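PDB 6E1Q: indole-3-acetic acid-amido synthetase GH3.15, which catalyses the ATP-dependent conjugation of glutamine, and possibly cysteine, to the auxin precursor indole-3-butyric acid and also conjugates the herbicide 2,4-DB to glutamine. Local coordinates for residues R497-E509 with I575-E587. Sequence-based numbering, arbitrary orientation.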
loop_
_atom_site.group_PDB
_atom_site.type_symbol
_atom_site.label_atom_id
_atom_site.label_comp_id
_atom_site.label_asym_id
_atom_site.label_seq_id
_atom_site.Cartn_x
_atom_site.Cartn_y
_atom_site.Cartn_z
ATOM N N ARG A 497 -11.293 -23.115 23.720
ATOM C CA ARG A 497 -12.559 -22.648 23.167
ATOM C C ARG A 497 -13.064 -21.409 23.899
ATOM O O ARG A 497 -13.656 -20.525 23.267
ATOM C CB ARG A 497 -13.600 -23.774 23.189
ATOM C CG ARG A 497 -15.059 -23.305 23.167
ATOM C CD ARG A 497 -16.008 -24.341 22.536
ATOM N NE ARG A 497 -15.425 -24.999 21.364
ATOM C CZ ARG A 497 -15.791 -24.783 20.096
ATOM N NH1 ARG A 497 -16.745 -23.911 19.801
ATOM N NH2 ARG A 497 -15.191 -25.441 19.111
ATOM N N ASP A 498 -12.798 -21.303 25.205
ATOM C CA ASP A 498 -13.256 -20.147 25.973
ATOM C C ASP A 498 -12.650 -18.852 25.445
ATOM O O ASP A 498 -13.360 -17.862 25.232
ATOM C CB ASP A 498 -12.924 -20.307 27.463
ATOM C CG ASP A 498 -13.787 -21.361 28.160
ATOM O OD1 ASP A 498 -15.031 -21.321 28.051
ATOM O OD2 ASP A 498 -13.215 -22.218 28.852
ATOM N N VAL A 499 -11.335 -18.828 25.235
ATOM C CA VAL A 499 -10.733 -17.613 24.699
ATOM C C VAL A 499 -11.249 -17.324 23.283
ATOM O O VAL A 499 -11.571 -16.175 22.963
ATOM C CB VAL A 499 -9.195 -17.691 24.781
ATOM C CG1 VAL A 499 -8.654 -18.768 23.883
ATOM C CG2 VAL A 499 -8.585 -16.340 24.437
ATOM N N MET A 500 -11.384 -18.351 22.423
ATOM C CA MET A 500 -11.910 -18.120 21.069
ATOM C C MET A 500 -13.316 -17.547 21.114
ATOM O O MET A 500 -13.649 -16.644 20.340
ATOM C CB MET A 500 -11.897 -19.417 20.236
ATOM C CG MET A 500 -10.517 -19.816 19.729
ATOM S SD MET A 500 -9.619 -18.377 19.082
ATOM C CE MET A 500 -10.574 -17.992 17.605
ATOM N N GLU A 501 -14.149 -18.048 22.028
ATOM C CA GLU A 501 -15.509 -17.537 22.127
ATOM C C GLU A 501 -15.516 -16.091 22.609
ATOM O O GLU A 501 -16.344 -15.283 22.164
ATOM C CB GLU A 501 -16.332 -18.443 23.045
ATOM C CG GLU A 501 -16.644 -19.807 22.409
ATOM C CD GLU A 501 -17.500 -20.721 23.298
ATOM O OE1 GLU A 501 -17.335 -20.718 24.540
ATOM O OE2 GLU A 501 -18.344 -21.455 22.737
ATOM N N GLU A 502 -14.600 -15.740 23.516
ATOM C CA GLU A 502 -14.500 -14.342 23.929
ATOM C C GLU A 502 -13.963 -13.475 22.798
ATOM O O GLU A 502 -14.358 -12.307 22.684
ATOM C CB GLU A 502 -13.636 -14.220 25.189
ATOM C CG GLU A 502 -13.612 -12.818 25.832
ATOM C CD GLU A 502 -14.934 -12.416 26.476
ATOM O OE1 GLU A 502 -15.853 -13.262 26.521
ATOM O OE2 GLU A 502 -15.052 -11.254 26.955
ATOM N N CYS A 503 -13.090 -14.029 21.939
ATOM C CA CYS A 503 -12.661 -13.296 20.746
ATOM C C CYS A 503 -13.857 -12.948 19.869
ATOM O O CYS A 503 -13.985 -11.815 19.388
ATOM C CB CYS A 503 -11.646 -14.115 19.937
ATOM S SG CYS A 503 -10.019 -14.145 20.702
ATOM N N CYS A 504 -14.738 -13.927 19.637
ATOM C CA CYS A 504 -15.933 -13.675 18.840
ATOM C C CYS A 504 -16.712 -12.497 19.395
ATOM O O CYS A 504 -17.086 -11.575 18.659
ATOM C CB CYS A 504 -16.819 -14.917 18.813
ATOM S SG CYS A 504 -16.175 -16.276 17.874
ATOM N N PHE A 505 -16.951 -12.514 20.708
ATOM C CA PHE A 505 -17.693 -11.436 21.351
ATOM C C PHE A 505 -16.977 -10.098 21.212
ATOM O O PHE A 505 -17.621 -9.060 21.006
ATOM C CB PHE A 505 -17.897 -11.764 22.821
ATOM C CG PHE A 505 -18.402 -10.626 23.615
ATOM C CD1 PHE A 505 -19.727 -10.225 23.500
ATOM C CD2 PHE A 505 -17.560 -9.942 24.485
ATOM C CE1 PHE A 505 -20.221 -9.163 24.259
ATOM C CE2 PHE A 505 -18.036 -8.870 25.236
ATOM C CZ PHE A 505 -19.371 -8.482 25.125
ATOM N N THR A 506 -15.647 -10.101 21.329
ATOM C CA THR A 506 -14.909 -8.843 21.349
ATOM C C THR A 506 -14.981 -8.149 20.001
ATOM O O THR A 506 -15.065 -6.919 19.942
ATOM C CB THR A 506 -13.460 -9.105 21.761
ATOM O OG1 THR A 506 -13.469 -9.778 23.018
ATOM C CG2 THR A 506 -12.671 -7.807 21.904
ATOM N N VAL A 507 -14.940 -8.918 18.909
ATOM C CA VAL A 507 -15.240 -8.348 17.596
ATOM C C VAL A 507 -16.618 -7.706 17.604
ATOM O O VAL A 507 -16.791 -6.555 17.184
ATOM C CB VAL A 507 -15.158 -9.418 16.493
ATOM C CG1 VAL A 507 -15.400 -8.766 15.126
ATOM C CG2 VAL A 507 -13.825 -10.116 16.500
ATOM N N GLU A 508 -17.627 -8.457 18.061
ATOM C CA GLU A 508 -18.999 -7.955 18.015
ATOM C C GLU A 508 -19.150 -6.686 18.828
ATOM O O GLU A 508 -19.799 -5.731 18.389
ATOM C CB GLU A 508 -19.971 -9.001 18.540
ATOM C CG GLU A 508 -20.121 -10.207 17.668
ATOM C CD GLU A 508 -21.419 -10.924 17.941
ATOM O OE1 GLU A 508 -21.584 -11.433 19.072
ATOM O OE2 GLU A 508 -22.274 -10.966 17.036
ATOM N N GLU A 509 -18.565 -6.665 20.027
ATOM C CA GLU A 509 -18.692 -5.511 20.902
ATOM C C GLU A 509 -18.027 -4.290 20.295
ATOM O O GLU A 509 -18.353 -3.161 20.680
ATOM C CB GLU A 509 -18.092 -5.853 22.277
ATOM C CG GLU A 509 -18.060 -4.733 23.306
ATOM C CD GLU A 509 -19.407 -4.486 23.983
ATOM O OE1 GLU A 509 -20.385 -5.199 23.671
ATOM O OE2 GLU A 509 -19.482 -3.573 24.834
ATOM N N ILE A 575 -10.599 -25.380 10.142
ATOM C CA ILE A 575 -10.389 -26.394 11.177
ATOM C C ILE A 575 -11.528 -26.362 12.185
ATOM O O ILE A 575 -12.357 -27.279 12.268
ATOM C CB ILE A 575 -9.080 -26.174 11.956
ATOM C CG1 ILE A 575 -7.872 -26.038 11.055
ATOM C CG2 ILE A 575 -8.898 -27.286 13.004
ATOM C CD1 ILE A 575 -6.653 -25.619 11.861
ATOM N N SER A 576 -11.522 -25.317 12.997
ATOM C CA SER A 576 -12.455 -25.150 14.087
ATOM C C SER A 576 -13.311 -23.927 13.815
ATOM O O SER A 576 -12.921 -23.020 13.067
ATOM C CB SER A 576 -11.712 -25.017 15.414
ATOM O OG SER A 576 -10.488 -24.319 15.253
ATOM N N GLU A 577 -14.506 -23.953 14.377
ATOM C CA GLU A 577 -15.442 -22.853 14.321
ATOM C C GLU A 577 -15.811 -22.488 15.744
ATOM O O GLU A 577 -15.870 -23.354 16.623
ATOM C CB GLU A 577 -16.713 -23.214 13.553
ATOM C CG GLU A 577 -16.516 -23.427 12.086
ATOM C CD GLU A 577 -17.264 -24.621 11.563
ATOM O OE1 GLU A 577 -16.987 -25.747 12.028
ATOM O OE2 GLU A 577 -18.126 -24.428 10.679
ATOM N N PHE A 578 -16.063 -21.205 15.962
ATOM C CA PHE A 578 -16.451 -20.708 17.273
ATOM C C PHE A 578 -17.504 -19.636 17.075
ATOM O O PHE A 578 -17.457 -18.883 16.096
ATOM C CB PHE A 578 -15.244 -20.152 18.037
ATOM C CG PHE A 578 -14.103 -21.126 18.155
ATOM C CD1 PHE A 578 -14.037 -22.011 19.221
ATOM C CD2 PHE A 578 -13.114 -21.175 17.189
ATOM C CE1 PHE A 578 -12.989 -22.911 19.329
ATOM C CE2 PHE A 578 -12.068 -22.065 17.288
ATOM C CZ PHE A 578 -12.006 -22.941 18.362
ATOM N N LEU A 579 -18.456 -19.578 17.991
ATOM C CA LEU A 579 -19.504 -18.576 17.965
ATOM C C LEU A 579 -19.413 -17.718 19.215
ATOM O O LEU A 579 -19.020 -18.195 20.288
ATOM C CB LEU A 579 -20.890 -19.218 17.893
ATOM C CG LEU A 579 -21.177 -20.078 16.667
ATOM C CD1 LEU A 579 -22.395 -20.980 16.916
ATOM C CD2 LEU A 579 -21.406 -19.186 15.480
ATOM N N SER A 580 -19.792 -16.450 19.077
ATOM C CA SER A 580 -19.943 -15.610 20.256
ATOM C C SER A 580 -21.023 -16.198 21.153
ATOM O O SER A 580 -22.080 -16.609 20.676
ATOM C CB SER A 580 -20.305 -14.182 19.850
ATOM O OG SER A 580 -20.656 -13.393 20.980
ATOM N N ARG A 581 -20.751 -16.258 22.452
ATOM C CA ARG A 581 -21.739 -16.750 23.403
ATOM C C ARG A 581 -22.407 -15.630 24.178
ATOM O O ARG A 581 -23.264 -15.900 25.017
ATOM C CB ARG A 581 -21.099 -17.752 24.374
ATOM C CG ARG A 581 -20.808 -19.117 23.759
ATOM C CD ARG A 581 -21.795 -19.442 22.641
ATOM N NE ARG A 581 -21.500 -20.715 21.986
ATOM C CZ ARG A 581 -22.206 -21.217 20.975
ATOM N NH1 ARG A 581 -23.250 -20.551 20.500
ATOM N NH2 ARG A 581 -21.871 -22.384 20.439
ATOM N N LYS A 582 -22.043 -14.381 23.922
ATOM C CA LYS A 582 -22.637 -13.259 24.627
ATOM C C LYS A 582 -23.179 -12.276 23.603
ATOM O O LYS A 582 -22.649 -12.152 22.497
ATOM C CB LYS A 582 -21.615 -12.571 25.556
ATOM C CG LYS A 582 -21.124 -13.457 26.708
ATOM C CD LYS A 582 -19.643 -13.233 26.998
ATOM C CE LYS A 582 -19.386 -11.921 27.721
ATOM N NZ LYS A 582 -17.937 -11.519 27.681
ATOM N N ILE A 583 -24.259 -11.599 23.970
ATOM C CA ILE A 583 -24.855 -10.601 23.087
ATOM C C ILE A 583 -24.171 -9.264 23.341
ATOM O O ILE A 583 -23.984 -8.883 24.507
ATOM C CB ILE A 583 -26.377 -10.529 23.284
ATOM C CG1 ILE A 583 -27.006 -11.888 22.984
ATOM C CG2 ILE A 583 -27.000 -9.478 22.397
ATOM C CD1 ILE A 583 -27.354 -12.689 24.215
ATOM N N PRO A 584 -23.767 -8.535 22.298
ATOM C CA PRO A 584 -23.109 -7.239 22.508
ATOM C C PRO A 584 -24.082 -6.198 23.040
ATOM O O PRO A 584 -25.299 -6.298 22.882
ATOM C CB PRO A 584 -22.597 -6.866 21.112
ATOM C CG PRO A 584 -23.465 -7.628 20.168
ATOM C CD PRO A 584 -23.840 -8.900 20.870
ATOM N N SER A 585 -23.525 -5.186 23.694
ATOM C CA SER A 585 -24.348 -4.162 24.313
ATOM C C SER A 585 -24.807 -3.130 23.285
ATOM O O SER A 585 -24.152 -2.896 22.267
ATOM C CB SER A 585 -23.581 -3.484 25.449
ATOM O OG SER A 585 -22.344 -2.964 24.982
ATOM N N TRP A 586 -25.963 -2.525 23.563
ATOM C CA TRP A 586 -26.509 -1.439 22.760
ATOM C C TRP A 586 -27.648 -0.770 23.526
ATOM O O TRP A 586 -28.482 -1.458 24.125
ATOM C CB TRP A 586 -27.003 -1.945 21.399
ATOM C CG TRP A 586 -27.524 -0.833 20.542
ATOM C CD1 TRP A 586 -26.807 -0.048 19.681
ATOM C CD2 TRP A 586 -28.869 -0.344 20.503
ATOM N NE1 TRP A 586 -27.629 0.888 19.099
ATOM C CE2 TRP A 586 -28.900 0.731 19.591
ATOM C CE3 TRP A 586 -30.053 -0.713 21.151
ATOM C CZ2 TRP A 586 -30.070 1.438 19.306
ATOM C CZ3 TRP A 586 -31.209 -0.014 20.869
ATOM C CH2 TRP A 586 -31.211 1.047 19.950
ATOM N N GLU A 587 -27.684 0.564 23.512
ATOM C CA GLU A 587 -28.737 1.356 24.159
ATOM C C GLU A 587 -30.137 0.865 23.802
ATOM O O GLU A 587 -30.689 1.241 22.767
ATOM C CB GLU A 587 -28.599 2.836 23.766
ATOM C CG GLU A 587 -29.774 3.729 24.176
ATOM C CD GLU A 587 -30.081 4.792 23.138
ATOM O OE1 GLU A 587 -31.006 4.579 22.324
ATOM O OE2 GLU A 587 -29.393 5.837 23.129
HETATM O O HOH W 1 -18.251 -21.967 19.970
HETATM O O HOH W 2 -18.486 -15.222 23.719
#
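Phe578 lays one ring face under Met500, whose CB sits 3.5 Å from the ring centroid in a CH-pi contact. Met500 SD lies farther above the same face, a Met-aromatic contact. This is helix-on-sheet packing in the C-terminal domain of a GH3 enzyme. Helix 497-509 crosses strand 575-579, at the edge of a four-stranded sheet, at 55°, away from the ligand pockets. Arg497 bends at chi3, bringing one face of its guanidinium over Phe578 CD1, with the two planes 36° apart. Its NH1 and NH2 both make weak hydrogen bonds to Glu577 O. One water accepts from Leu579 N and donates to Glu501 OE2. Glu501 OE2 also meets Arg581 NE at 3.3 Å, a salt bridge with a weak hydrogen bond.

Beyond the strand, the chain continues along the helix. Lys582 puts CE over the centre of the Phe505 ring, and its NZ makes a cation-pi contact at 4.0 Å from the centroid. The same NZ forms a salt bridge with Glu502 OE1 at 3.0 Å. Buried Glu508 OE1 lies 2.9 Å from Ser580 OG, while Glu508 OE2 is hydrogen-bonded to Tyr515 OH and salt-bridged to Arg519 NE. Glu509 grips Ser585 twice: OG meets OE2 at 2.9 Å, and backbone N donates to OE1 almost straight, at 172°.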